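Long-range contact in uncharacterized protein (Pyrococcus horikoshii, PDB 2P8T), which is of unknown function but may bind ATP and act as an aminoacyl-tRNA ligase: residues 27-33 with 66-70. Numbering follows the deposited sequence.
Sequences LKEPLGR and GHFLT
Leu31 and His67 face each other as a single antiparallel bridge, a hydrogen-bonded pair. Leu31 N gives its hydrogen to His67 O at 2.9 Å, in the carbonyl plane and on a lone pair. The return bond, His67 N to Leu31 O, is modelled at 2.5 Å, doubtfully short for such a bond. His67 O also takes a CA-H...O contact from Pro30 CA. Farther along the strand a water bridges the two segments: it donates to Leu27 O at 2.6 Å and accepts from Leu69 N.

The His67 ring turns its edge to the loop. Its CG lies beside the backbone N (chi1 -57°), and with the ring turned by chi2 -98° this sets CD2 3.3 Å from Leu31 O, which lies in the ring plane. NE2 lies 4.1 Å from both CB and CG of Arg33, whose guanidinium group leads away to a salt bridge with Glu44. With an alanine at His67 the ring is gone, and a gap would probably open between the strand, the Arg33 methylenes and Leu51.

Leu27 packs its CD2 methyl against the carbonyl oxygen His67 O at 3.4 Å. Two apolar contacts flank the bridge. Leu27 CB meets Leu69 CG at 4.0 Å. Pro30 CB lies against Phe68 CB more loosely.

The loop between helices 17-26 and 33-40 thus pairs briefly with strand 67-69, whose other partner is strand 60-62. This hairpin beside the helices is consistent with a winged helix-turn-helix domain. Leu27 and Leu31 both pack on Ile36 of helix 33-40, while His67 touches Leu51 of helix 44-56.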
loop_
_atom_site.group_PDB
_atom_site.type_symbol
_atom_site.label_atom_id
_atom_site.label_comp_id
_atom_site.label_asym_id
_atom_site.label_seq_id
_atom_site.Cartn_x
_atom_site.Cartn_y
_atom_site.Cartn_z
ATOM N N LEU A 27 7.747 4.859 7.051
ATOM C CA LEU A 27 8.941 4.972 7.894
ATOM C C LEU A 27 10.197 4.270 7.350
ATOM O O LEU A 27 11.068 3.845 8.115
ATOM C CB LEU A 27 8.615 4.541 9.339
ATOM C CG LEU A 27 7.732 5.494 10.160
ATOM C CD1 LEU A 27 7.474 4.949 11.560
ATOM C CD2 LEU A 27 8.319 6.902 10.259
ATOM N N LYS A 28 10.299 4.149 6.027
ATOM C CA LYS A 28 11.555 3.734 5.391
ATOM C C LYS A 28 12.630 4.769 5.708
ATOM O O LYS A 28 13.834 4.454 5.743
ATOM C CB LYS A 28 11.386 3.581 3.877
ATOM C CG LYS A 28 10.965 4.854 3.147
ATOM C CD LYS A 28 10.380 4.553 1.768
ATOM C CE LYS A 28 11.415 3.978 0.800
ATOM N NZ LYS A 28 12.347 5.030 0.282
ATOM N N GLU A 29 12.170 6.002 5.927
ATOM C CA GLU A 29 12.992 7.098 6.431
ATOM C C GLU A 29 12.398 7.620 7.754
ATOM O O GLU A 29 11.168 7.606 7.930
ATOM C CB GLU A 29 13.072 8.229 5.395
ATOM C CG GLU A 29 11.807 9.098 5.269
ATOM C CD GLU A 29 11.860 10.077 4.104
ATOM O OE1 GLU A 29 12.957 10.261 3.521
ATOM O OE2 GLU A 29 10.798 10.664 3.767
ATOM N N PRO A 30 13.262 8.069 8.694
ATOM C CA PRO A 30 12.753 8.700 9.918
ATOM C C PRO A 30 11.827 9.865 9.588
ATOM O O PRO A 30 12.150 10.672 8.716
ATOM C CB PRO A 30 14.026 9.198 10.621
ATOM C CG PRO A 30 15.118 9.136 9.588
ATOM C CD PRO A 30 14.736 7.996 8.697
ATOM N N LEU A 31 10.672 9.930 10.249
ATOM C CA LEU A 31 9.674 10.975 9.981
ATOM C C LEU A 31 9.077 11.559 11.259
ATOM O O LEU A 31 8.933 10.859 12.261
ATOM C CB LEU A 31 8.533 10.447 9.100
ATOM C CG LEU A 31 8.665 10.311 7.574
ATOM C CD1 LEU A 31 7.353 9.813 6.980
ATOM C CD2 LEU A 31 9.060 11.620 6.918
ATOM N N GLY A 32 8.716 12.838 11.205
ATOM C CA GLY A 32 8.047 13.506 12.317
ATOM C C GLY A 32 6.553 13.253 12.309
ATOM O O GLY A 32 5.984 12.896 11.276
ATOM N N ARG A 33 5.921 13.445 13.465
ATOM C CA ARG A 33 4.487 13.186 13.639
ATOM C C ARG A 33 3.556 14.010 12.743
ATOM O O ARG A 33 2.504 13.521 12.324
ATOM C CB ARG A 33 4.077 13.315 15.114
ATOM C CG ARG A 33 4.909 14.299 15.934
ATOM C CD ARG A 33 4.366 14.442 17.354
ATOM N NE ARG A 33 2.985 14.924 17.351
ATOM C CZ ARG A 33 2.636 16.209 17.312
ATOM N NH1 ARG A 33 3.565 17.158 17.282
ATOM N NH2 ARG A 33 1.354 16.544 17.302
ATOM N N GLY A 66 12.686 12.813 14.441
ATOM C CA GLY A 66 11.623 11.998 13.854
ATOM C C GLY A 66 11.595 10.557 14.328
ATOM O O GLY A 66 12.534 10.066 14.965
ATOM N N HIS A 67 10.505 9.874 13.987
ATOM C CA HIS A 67 10.277 8.503 14.402
ATOM C C HIS A 67 10.943 7.536 13.434
ATOM O O HIS A 67 10.963 7.759 12.220
ATOM C CB HIS A 67 8.772 8.226 14.507
ATOM C CG HIS A 67 8.057 9.146 15.449
ATOM N ND1 HIS A 67 7.767 8.797 16.748
ATOM C CD2 HIS A 67 7.605 10.412 15.289
ATOM C CE1 HIS A 67 7.144 9.800 17.343
ATOM N NE2 HIS A 67 7.042 10.796 16.483
ATOM N N PHE A 68 11.521 6.479 13.973
ATOM C CA PHE A 68 12.150 5.482 13.125
ATOM C C PHE A 68 11.823 4.100 13.609
ATOM O O PHE A 68 11.451 3.899 14.764
ATOM C CB PHE A 68 13.668 5.658 13.088
ATOM C CG PHE A 68 14.312 5.552 14.432
ATOM C CD1 PHE A 68 14.874 4.356 14.854
ATOM C CD2 PHE A 68 14.335 6.647 15.286
ATOM C CE1 PHE A 68 15.465 4.248 16.119
ATOM C CE2 PHE A 68 14.912 6.556 16.543
ATOM C CZ PHE A 68 15.490 5.350 16.961
ATOM N N LEU A 69 12.006 3.150 12.706
ATOM C CA LEU A 69 11.768 1.755 12.970
ATOM C C LEU A 69 12.888 1.170 13.815
ATOM O O LEU A 69 14.071 1.409 13.557
ATOM C CB LEU A 69 11.617 0.988 11.644
ATOM C CG LEU A 69 10.340 1.254 10.837
ATOM C CD1 LEU A 69 10.464 0.667 9.433
ATOM C CD2 LEU A 69 9.101 0.702 11.515
ATOM N N THR A 70 12.499 0.429 14.841
ATOM C CA THR A 70 13.424 -0.330 15.679
ATOM C C THR A 70 13.852 -1.575 14.897
ATOM O O THR A 70 13.414 -1.769 13.760
ATOM C CB THR A 70 12.729 -0.802 16.960
ATOM O OG1 THR A 70 11.685 -1.728 16.604
ATOM C CG2 THR A 70 12.128 0.389 17.748
HETATM O O HOH W 1 12.758 4.120 10.068
#